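Local coordinates for T9SS C-terminal target domain-containing protein (Bacteroides cellulosilyticus, PDB 5JVK) that probably hydrolyses O-glycosidic bonds in glycans, as a family 39 glycoside hydrolase built round an eight-stranded parallel barrel, at residues 22-36 / 66-80. Sequence-based numbering, arbitrary orientation.
Sequences IGKKNVAKNLGEGNM and TELGYYTLELTLADN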
loop_
_atom_site.group_PDB
_atom_site.type_symbol
_atom_site.label_atom_id
_atom_site.label_comp_id
_atom_site.label_asym_id
_atom_site.label_seq_id
_atom_site.Cartn_x
_atom_site.Cartn_y
_atom_site.Cartn_z
ATOM N N ILE A 22 -19.245 -7.355 11.130
ATOM C CA ILE A 22 -20.496 -8.034 10.759
ATOM C C ILE A 22 -21.718 -7.153 11.065
ATOM O O ILE A 22 -21.629 -6.224 11.875
ATOM C CB ILE A 22 -20.629 -9.416 11.459
ATOM C CG1 ILE A 22 -20.777 -9.283 12.987
ATOM C CG2 ILE A 22 -19.434 -10.300 11.108
ATOM C CD1 ILE A 22 -20.892 -10.606 13.716
ATOM N N GLY A 23 -22.844 -7.438 10.409
ATOM C CA GLY A 23 -24.118 -6.761 10.700
ATOM C C GLY A 23 -24.941 -6.381 9.481
ATOM O O GLY A 23 -24.759 -6.944 8.400
ATOM N N LYS A 24 -25.854 -5.425 9.672
ATOM C CA LYS A 24 -26.741 -4.940 8.604
ATOM C C LYS A 24 -25.985 -4.047 7.632
ATOM O O LYS A 24 -25.437 -3.019 8.034
ATOM C CB LYS A 24 -27.937 -4.153 9.169
ATOM C CG LYS A 24 -29.130 -5.010 9.553
ATOM C CD LYS A 24 -30.396 -4.177 9.705
ATOM C CE LYS A 24 -31.499 -4.943 10.416
ATOM N NZ LYS A 24 -31.764 -6.285 9.827
ATOM N N LYS A 25 -25.992 -4.435 6.356
ATOM C CA LYS A 25 -25.272 -3.724 5.305
ATOM C C LYS A 25 -26.238 -3.106 4.295
ATOM O O LYS A 25 -26.915 -3.820 3.555
ATOM C CB LYS A 25 -24.296 -4.679 4.605
ATOM C CG LYS A 25 -23.318 -5.389 5.540
ATOM C CD LYS A 25 -22.519 -4.423 6.408
ATOM C CE LYS A 25 -21.546 -5.150 7.318
ATOM N NZ LYS A 25 -20.886 -4.208 8.265
ATOM N N ASN A 26 -26.294 -1.773 4.289
ATOM C CA ASN A 26 -27.116 -1.008 3.354
ATOM C C ASN A 26 -26.371 -0.907 2.017
ATOM O O ASN A 26 -25.655 0.063 1.757
ATOM C CB ASN A 26 -27.424 0.381 3.947
ATOM C CG ASN A 26 -28.515 1.135 3.194
ATOM O OD1 ASN A 26 -29.096 0.640 2.227
ATOM N ND2 ASN A 26 -28.803 2.350 3.651
ATOM N N VAL A 27 -26.545 -1.928 1.180
ATOM C CA VAL A 27 -25.795 -2.053 -0.082
ATOM C C VAL A 27 -26.323 -1.185 -1.234
ATOM O O VAL A 27 -25.530 -0.685 -2.036
ATOM C CB VAL A 27 -25.679 -3.527 -0.555
ATOM C CG1 VAL A 27 -25.071 -4.392 0.542
ATOM C CG2 VAL A 27 -27.019 -4.093 -1.028
ATOM N N ALA A 28 -27.643 -1.012 -1.324
ATOM C CA ALA A 28 -28.257 -0.291 -2.447
ATOM C C ALA A 28 -29.668 0.214 -2.133
ATOM O O ALA A 28 -30.213 -0.071 -1.065
ATOM C CB ALA A 28 -28.281 -1.187 -3.680
ATOM N N LYS A 29 -30.240 0.974 -3.068
ATOM C CA LYS A 29 -31.608 1.496 -2.962
ATOM C C LYS A 29 -32.395 1.221 -4.246
ATOM O O LYS A 29 -31.853 1.313 -5.351
ATOM C CB LYS A 29 -31.580 3.003 -2.687
ATOM C CG LYS A 29 -32.937 3.618 -2.377
ATOM C CD LYS A 29 -32.801 5.061 -1.921
ATOM C CE LYS A 29 -34.161 5.722 -1.748
ATOM N NZ LYS A 29 -34.044 7.098 -1.188
ATOM N N ASN A 30 -33.675 0.891 -4.085
ATOM C CA ASN A 30 -34.579 0.658 -5.207
ATOM C C ASN A 30 -35.146 2.002 -5.669
ATOM O O ASN A 30 -35.872 2.657 -4.918
ATOM C CB ASN A 30 -35.711 -0.282 -4.773
ATOM C CG ASN A 30 -36.518 -0.832 -5.942
ATOM O OD1 ASN A 30 -36.530 -0.269 -7.038
ATOM N ND2 ASN A 30 -37.207 -1.944 -5.706
ATOM N N LEU A 31 -34.805 2.407 -6.894
ATOM C CA LEU A 31 -35.374 3.610 -7.515
ATOM C C LEU A 31 -36.490 3.293 -8.528
ATOM O O LEU A 31 -36.838 4.141 -9.352
ATOM C CB LEU A 31 -34.268 4.436 -8.187
ATOM C CG LEU A 31 -33.100 4.913 -7.317
ATOM C CD1 LEU A 31 -32.143 5.741 -8.165
ATOM C CD2 LEU A 31 -33.583 5.713 -6.116
ATOM N N GLY A 32 -37.060 2.087 -8.452
ATOM C CA GLY A 32 -38.169 1.681 -9.320
ATOM C C GLY A 32 -39.517 2.232 -8.884
ATOM O O GLY A 32 -39.596 3.093 -8.000
ATOM N N GLU A 33 -40.577 1.728 -9.516
ATOM C CA GLU A 33 -41.947 2.201 -9.286
ATOM C C GLU A 33 -42.929 1.028 -9.209
ATOM O O GLU A 33 -42.754 0.017 -9.890
ATOM C CB GLU A 33 -42.372 3.155 -10.410
ATOM C CG GLU A 33 -41.491 4.393 -10.565
ATOM C CD GLU A 33 -41.839 5.239 -11.780
ATOM O OE1 GLU A 33 -42.999 5.189 -12.246
ATOM O OE2 GLU A 33 -40.943 5.963 -12.270
ATOM N N GLY A 34 -43.956 1.169 -8.372
ATOM C CA GLY A 34 -45.048 0.200 -8.304
ATOM C C GLY A 34 -44.676 -1.140 -7.692
ATOM O O GLY A 34 -44.443 -1.227 -6.484
ATOM N N ASN A 35 -44.617 -2.177 -8.533
ATOM C CA ASN A 35 -44.385 -3.567 -8.105
ATOM C C ASN A 35 -42.952 -4.073 -8.392
ATOM O O ASN A 35 -42.693 -5.279 -8.335
ATOM C CB ASN A 35 -45.421 -4.481 -8.785
ATOM C CG ASN A 35 -45.491 -5.872 -8.170
ATOM O OD1 ASN A 35 -45.313 -6.876 -8.861
ATOM N ND2 ASN A 35 -45.739 -5.937 -6.868
ATOM N N MET A 36 -42.023 -3.159 -8.681
ATOM C CA MET A 36 -40.630 -3.526 -8.943
ATOM C C MET A 36 -39.901 -3.848 -7.635
ATOM O O MET A 36 -39.701 -2.963 -6.800
ATOM C CB MET A 36 -39.904 -2.397 -9.681
ATOM C CG MET A 36 -40.465 -2.096 -11.061
ATOM S SD MET A 36 -39.647 -0.700 -11.861
ATOM C CE MET A 36 -40.672 -0.467 -13.313
ATOM N N THR A 66 -23.536 -12.112 8.641
ATOM C CA THR A 66 -23.109 -12.718 9.911
ATOM C C THR A 66 -21.616 -13.061 10.012
ATOM O O THR A 66 -21.139 -13.388 11.105
ATOM C CB THR A 66 -23.900 -14.011 10.200
ATOM O OG1 THR A 66 -23.550 -15.018 9.242
ATOM C CG2 THR A 66 -25.402 -13.754 10.146
ATOM N N GLU A 67 -20.896 -13.013 8.890
ATOM C CA GLU A 67 -19.458 -13.310 8.855
ATOM C C GLU A 67 -18.714 -12.337 7.946
ATOM O O GLU A 67 -19.272 -11.831 6.973
ATOM C CB GLU A 67 -19.213 -14.733 8.349
ATOM C CG GLU A 67 -19.608 -15.844 9.307
ATOM C CD GLU A 67 -19.271 -17.226 8.763
ATOM O OE1 GLU A 67 -18.153 -17.408 8.229
ATOM O OE2 GLU A 67 -20.119 -18.139 8.868
ATOM N N LEU A 68 -17.441 -12.105 8.260
ATOM C CA LEU A 68 -16.568 -11.274 7.428
ATOM C C LEU A 68 -16.265 -11.960 6.095
ATOM O O LEU A 68 -16.342 -13.191 5.976
ATOM C CB LEU A 68 -15.246 -10.975 8.151
ATOM C CG LEU A 68 -15.305 -10.193 9.463
ATOM C CD1 LEU A 68 -13.907 -10.027 10.035
ATOM C CD2 LEU A 68 -15.966 -8.838 9.258
ATOM N N GLY A 69 -15.924 -11.151 5.097
ATOM C CA GLY A 69 -15.523 -11.671 3.805
ATOM C C GLY A 69 -15.529 -10.664 2.677
ATOM O O GLY A 69 -16.019 -9.547 2.821
ATOM N N TYR A 70 -14.946 -11.090 1.561
ATOM C CA TYR A 70 -15.025 -10.419 0.275
ATOM C C TYR A 70 -16.193 -11.055 -0.467
ATOM O O TYR A 70 -16.171 -12.261 -0.738
ATOM C CB TYR A 70 -13.724 -10.632 -0.506
ATOM C CG TYR A 70 -13.658 -9.888 -1.817
ATOM C CD1 TYR A 70 -13.457 -8.509 -1.841
ATOM C CD2 TYR A 70 -13.790 -10.559 -3.035
ATOM C CE1 TYR A 70 -13.393 -7.815 -3.038
ATOM C CE2 TYR A 70 -13.729 -9.870 -4.240
ATOM C CZ TYR A 70 -13.530 -8.500 -4.233
ATOM O OH TYR A 70 -13.469 -7.811 -5.410
ATOM N N TYR A 71 -17.208 -10.250 -0.784
ATOM C CA TYR A 71 -18.451 -10.747 -1.376
ATOM C C TYR A 71 -18.654 -10.232 -2.793
ATOM O O TYR A 71 -18.234 -9.122 -3.121
ATOM C CB TYR A 71 -19.651 -10.333 -0.516
ATOM C CG TYR A 71 -19.695 -11.006 0.832
ATOM C CD1 TYR A 71 -20.461 -12.155 1.036
ATOM C CD2 TYR A 71 -18.968 -10.502 1.910
ATOM C CE1 TYR A 71 -20.505 -12.779 2.273
ATOM C CE2 TYR A 71 -19.001 -11.123 3.152
ATOM C CZ TYR A 71 -19.771 -12.261 3.327
ATOM O OH TYR A 71 -19.810 -12.881 4.549
ATOM N N THR A 72 -19.289 -11.057 -3.623
ATOM C CA THR A 72 -19.856 -10.617 -4.895
ATOM C C THR A 72 -21.320 -10.266 -4.629
ATOM O O THR A 72 -22.064 -11.075 -4.066
ATOM C CB THR A 72 -19.773 -11.718 -5.974
ATOM O OG1 THR A 72 -18.415 -12.148 -6.124
ATOM C CG2 THR A 72 -20.280 -11.205 -7.318
ATOM N N LEU A 73 -21.716 -9.057 -5.024
ATOM C CA LEU A 73 -23.084 -8.566 -4.858
ATOM C C LEU A 73 -23.834 -8.688 -6.184
ATOM O O LEU A 73 -23.559 -7.935 -7.120
ATOM C CB LEU A 73 -23.064 -7.106 -4.388
ATOM C CG LEU A 73 -24.388 -6.341 -4.276
ATOM C CD1 LEU A 73 -25.388 -7.041 -3.366
ATOM C CD2 LEU A 73 -24.115 -4.932 -3.782
ATOM N N GLU A 74 -24.767 -9.638 -6.260
ATOM C CA GLU A 74 -25.629 -9.826 -7.435
ATOM C C GLU A 74 -26.974 -9.143 -7.188
ATOM O O GLU A 74 -27.703 -9.537 -6.277
ATOM C CB GLU A 74 -25.850 -11.319 -7.704
ATOM C CG GLU A 74 -24.592 -12.075 -8.116
ATOM C CD GLU A 74 -24.690 -13.580 -7.901
ATOM O OE1 GLU A 74 -25.807 -14.139 -7.988
ATOM O OE2 GLU A 74 -23.635 -14.208 -7.649
ATOM N N LEU A 75 -27.292 -8.126 -7.991
ATOM C CA LEU A 75 -28.542 -7.362 -7.857
ATOM C C LEU A 75 -29.469 -7.606 -9.048
ATOM O O LEU A 75 -29.013 -7.660 -10.192
ATOM C CB LEU A 75 -28.243 -5.865 -7.726
ATOM C CG LEU A 75 -27.638 -5.414 -6.392
ATOM C CD1 LEU A 75 -27.030 -4.024 -6.506
ATOM C CD2 LEU A 75 -28.671 -5.450 -5.275
ATOM N N THR A 76 -30.766 -7.746 -8.762
ATOM C CA THR A 76 -31.789 -8.017 -9.778
ATOM C C THR A 76 -33.065 -7.223 -9.486
ATOM O O THR A 76 -33.724 -7.455 -8.468
ATOM C CB THR A 76 -32.131 -9.522 -9.831
ATOM O OG1 THR A 76 -30.947 -10.273 -10.126
ATOM C CG2 THR A 76 -33.193 -9.818 -10.895
ATOM N N LEU A 77 -33.394 -6.286 -10.376
ATOM C CA LEU A 77 -34.659 -5.549 -10.328
ATOM C C LEU A 77 -35.659 -6.224 -11.266
ATOM O O LEU A 77 -35.334 -6.486 -12.426
ATOM C CB LEU A 77 -34.442 -4.093 -10.742
ATOM C CG LEU A 77 -35.633 -3.135 -10.627
ATOM C CD1 LEU A 77 -36.205 -3.114 -9.216
ATOM C CD2 LEU A 77 -35.211 -1.738 -11.058
ATOM N N ALA A 78 -36.866 -6.501 -10.769
ATOM C CA ALA A 78 -37.879 -7.230 -11.543
ATOM C C ALA A 78 -39.308 -6.928 -11.088
ATOM O O ALA A 78 -39.552 -6.697 -9.900
ATOM C CB ALA A 78 -37.617 -8.727 -11.468
ATOM N N ASP A 79 -40.242 -6.950 -12.041
ATOM C CA ASP A 79 -41.653 -6.669 -11.767
ATOM C C ASP A 79 -42.324 -7.886 -11.117
ATOM O O ASP A 79 -42.723 -7.824 -9.952
ATOM C CB ASP A 79 -42.381 -6.242 -13.053
ATOM C CG ASP A 79 -43.808 -5.785 -12.796
ATOM O OD1 ASP A 79 -44.747 -6.438 -13.299
ATOM O OD2 ASP A 79 -43.990 -4.776 -12.083
ATOM N N ASN A 80 -42.438 -8.980 -11.871
ATOM C CA ASN A 80 -42.958 -10.256 -11.364
ATOM C C ASN A 80 -42.049 -11.398 -11.811
ATOM O O ASN A 80 -41.473 -12.102 -10.977
ATOM C CB ASN A 80 -44.396 -10.490 -11.847
ATOM C CG ASN A 80 -45.398 -9.569 -11.173
ATOM O OD1 ASN A 80 -46.056 -8.762 -11.832
ATOM N ND2 ASN A 80 -45.518 -9.684 -9.855
#
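Asn30 and Leu77 meet at about a right angle, with Leu77 CD1 set against the amide. From CB, the Asn30 side chain runs with CG anti to the backbone N (chi1 -167°), which carries the amide to the leucine methyl: CG lies 4.0 Å from Leu77 CD1. Asn30 OD1 is 3.6 Å from Leu77 CD1 and accepts a hydrogen bond from Gly32 N at 2.8 Å, closing an Asx turn. Asn30 ND2, 3.8 Å from Leu77 CD1, gives a hydrogen bond to Met36 O from above that carbonyl's plane, and another to Ala55 O. Both ends of this buried amide are thus engaged by backbone, and its rotation is fixed. With an alanine here, Gly32 N and the carbonyls of Met36 and Ala55 would probably lose these partners, and a gap would open beside Leu77. The same Leu77 CD1 also rests on Met36 CB, at 3.8 Å, while Met36 CA makes a CA-H...O contact with Ala78 O. Farther along, Val27 CB sits 3.9 Å from Leu73 CD2 and Ala28 CB touches Leu75 CD1. At the other end, Ile22 CG2 packs on Leu68 CD2 and lies 3.5 Å from Thr66 O. Strands 23-30 and 69-78 belong to different sheets, their axes 9.7 Å apart and crossing at -24°, the face-to-face packing of a beta sandwich. Between the two strands the contact is made largely by apolar side chains, with the asparagine's polar atoms spent on backbone groups.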